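Short-chain-enoyl-CoA hydratase (Clostridium acetobutylicum, PDB 5Z7R) catalyses the reversible hydration of crotonyl-CoA in butanoate metabolism, and also accepts hexenoyl-CoA but not higher analogues. Local coordinates at residues I101-N105 with L188-A192. Residues are numbered along the deposited sequence; the frame is centred on the assembly and turned at random.
Sequences IAAVN and LMNTA
Leu188, in the first turn of helix 188-201, reaches across to Ala103 near the C-terminal end of strand 100-104, an inner strand of the crotonase-fold sheet, and to Asn105 just beyond it. Helix 188-201 packs on one face of that sheet; its first turn, 188-192, runs nearly antiparallel to strand residues 101-104, at 167° with a closest axis approach of 8.9 Å. The bond from CA to CB of Leu188 points toward the strand, and CG follows anti to the backbone N (chi1 -175°); this extended start carries Leu188 CG to 3.8 Å from Ala103 CB. There the side chain forks. CD1 stays beside the same methyl, whereas Leu188 CD2 reaches the end of the strand, 3.4 Å from Val104 O and 3.6 Å from Asn105 CB. Ile123 and Ser125 of the adjacent strand 121-125 also touch Leu188. One turn later Ala192 faces the same strip: Ala192 CB lies 4.4 Å from Ala103 CB and 4.3 Å from Ile101 CG2. No hydrogen bond joins the two segments, and Ile53 of strand 51-56 extends the apolar layer against Ala103, Met189 and Ala192. The partly exposed Met189 adds its sulfur, with Met189 SD 4.3 Å from Ala103 CB.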
ATOM      1  N   ILE A 101     -13.463  18.935 -15.660  1.00 29.96           N
ATOM      2  CA  ILE A 101     -14.063  19.833 -14.727  1.00 28.88           C
ATOM      3  C   ILE A 101     -15.532  19.494 -14.718  1.00 29.44           C
ATOM      4  O   ILE A 101     -16.186  19.516 -15.782  1.00 33.76           O
ATOM      5  CB  ILE A 101     -13.858  21.305 -15.198  1.00 30.22           C
ATOM      6  CG1 ILE A 101     -12.377  21.669 -15.230  1.00 32.38           C
ATOM      7  CG2 ILE A 101     -14.565  22.321 -14.303  1.00 30.99           C
ATOM      8  CD1 ILE A 101     -12.038  22.653 -16.333  1.00 32.50           C
ATOM      9  N   ALA A 102     -16.053  19.177 -13.545  1.00 26.15           N
ATOM     10  CA  ALA A 102     -17.479  19.072 -13.348  1.00 26.69           C
ATOM     11  C   ALA A 102     -18.095  20.454 -13.026  1.00 31.51           C
ATOM     12  O   ALA A 102     -17.790  21.059 -11.972  1.00 31.44           O
ATOM     13  CB  ALA A 102     -17.782  18.128 -12.228  1.00 24.55           C
ATOM     14  N   ALA A 103     -18.963  20.946 -13.911  1.00 30.12           N
ATOM     15  CA  ALA A 103     -19.748  22.122 -13.601  1.00 30.65           C
ATOM     16  C   ALA A 103     -21.069  21.666 -13.045  1.00 30.25           C
ATOM     17  O   ALA A 103     -22.012  21.356 -13.760  1.00 31.35           O
ATOM     18  CB  ALA A 103     -19.932  22.991 -14.825  1.00 32.35           C
ATOM     19  N   VAL A 104     -21.137  21.605 -11.734  1.00 31.90           N
ATOM     20  CA  VAL A 104     -22.293  21.019 -11.106  1.00 33.54           C
ATOM     21  C   VAL A 104     -23.294  22.134 -11.036  1.00 36.53           C
ATOM     22  O   VAL A 104     -23.150  23.089 -10.253  1.00 41.92           O
ATOM     23  CB  VAL A 104     -21.960  20.443  -9.717  1.00 32.15           C
ATOM     24  CG1 VAL A 104     -23.186  19.842  -9.043  1.00 31.52           C
ATOM     25  CG2 VAL A 104     -20.867  19.406  -9.854  1.00 32.20           C
ATOM     26  N   ASN A 105     -24.301  22.009 -11.883  1.00 35.74           N
ATOM     27  CA  ASN A 105     -25.286  23.062 -12.079  1.00 34.62           C
ATOM     28  C   ASN A 105     -26.542  22.834 -11.287  1.00 32.15           C
ATOM     29  O   ASN A 105     -27.471  23.603 -11.372  1.00 30.43           O
ATOM     30  CB  ASN A 105     -25.635  23.202 -13.564  1.00 36.44           C
ATOM     31  CG  ASN A 105     -26.266  21.938 -14.133  1.00 36.32           C
ATOM     32  OD1 ASN A 105     -27.503  21.813 -14.196  1.00 37.47           O
ATOM     33  ND2 ASN A 105     -25.420  20.978 -14.506  1.00 30.74           N
ATOM     34  N   LEU A 188     -21.646  29.976 -13.735  1.00 33.09           N
ATOM     35  CA  LEU A 188     -21.043  28.611 -13.766  1.00 35.05           C
ATOM     36  C   LEU A 188     -20.170  28.237 -14.990  1.00 37.81           C
ATOM     37  O   LEU A 188     -18.978  27.931 -14.867  1.00 39.00           O
ATOM     38  CB  LEU A 188     -22.137  27.568 -13.575  1.00 33.43           C
ATOM     39  CG  LEU A 188     -21.701  26.099 -13.459  1.00 32.61           C
ATOM     40  CD1 LEU A 188     -20.426  25.999 -12.638  1.00 35.99           C
ATOM     41  CD2 LEU A 188     -22.782  25.270 -12.806  1.00 30.29           C
ATOM     42  N   MET A 189     -20.752  28.264 -16.175  1.00 39.03           N
ATOM     43  CA  MET A 189     -20.018  27.849 -17.356  1.00 38.39           C
ATOM     44  C   MET A 189     -18.888  28.794 -17.705  1.00 41.05           C
ATOM     45  O   MET A 189     -17.858  28.348 -18.226  1.00 41.01           O
ATOM     46  CB  MET A 189     -20.967  27.683 -18.539  1.00 39.95           C
ATOM     47  CG  MET A 189     -21.850  26.439 -18.423  1.00 42.81           C
ATOM     48  SD  MET A 189     -20.969  24.832 -18.523  1.00 44.89           S
ATOM     49  CE  MET A 189     -19.780  25.143 -19.840  1.00 43.60           C
ATOM     50  N   ASN A 190     -19.063  30.092 -17.453  1.00 40.56           N
ATOM     51  CA  ASN A 190     -17.947  31.020 -17.665  1.00 42.72           C
ATOM     52  C   ASN A 190     -16.857  30.629 -16.712  1.00 39.31           C
ATOM     53  O   ASN A 190     -15.688  30.571 -17.121  1.00 41.39           O
ATOM     54  CB  ASN A 190     -18.287  32.519 -17.435  1.00 44.63           C
ATOM     55  CG  ASN A 190     -19.110  33.128 -18.556  1.00 46.12           C
ATOM     56  OD1 ASN A 190     -19.047  32.697 -19.716  1.00 43.79           O
ATOM     57  ND2 ASN A 190     -19.906  34.142 -18.208  1.00 47.72           N
ATOM     58  N   THR A 191     -17.205  30.366 -15.451  1.00 33.25           N
ATOM     59  CA  THR A 191     -16.141  30.006 -14.505  1.00 37.12           C
ATOM     60  C   THR A 191     -15.380  28.737 -14.982  1.00 35.15           C
ATOM     61  O   THR A 191     -14.152  28.779 -15.128  1.00 31.77           O
ATOM     62  CB  THR A 191     -16.643  29.848 -13.065  1.00 39.14           C
ATOM     63  OG1 THR A 191     -17.356  31.024 -12.693  1.00 43.22           O
ATOM     64  CG2 THR A 191     -15.474  29.672 -12.110  1.00 38.12           C
ATOM     65  N   ALA A 192     -16.121  27.650 -15.252  1.00 32.81           N
ATOM     66  CA  ALA A 192     -15.561  26.426 -15.855  1.00 31.80           C
ATOM     67  C   ALA A 192     -14.678  26.687 -17.063  1.00 33.51           C
ATOM     68  O   ALA A 192     -13.563  26.141 -17.151  1.00 30.47           O
ATOM     69  CB  ALA A 192     -16.668  25.500 -16.252  1.00 31.67           C
TER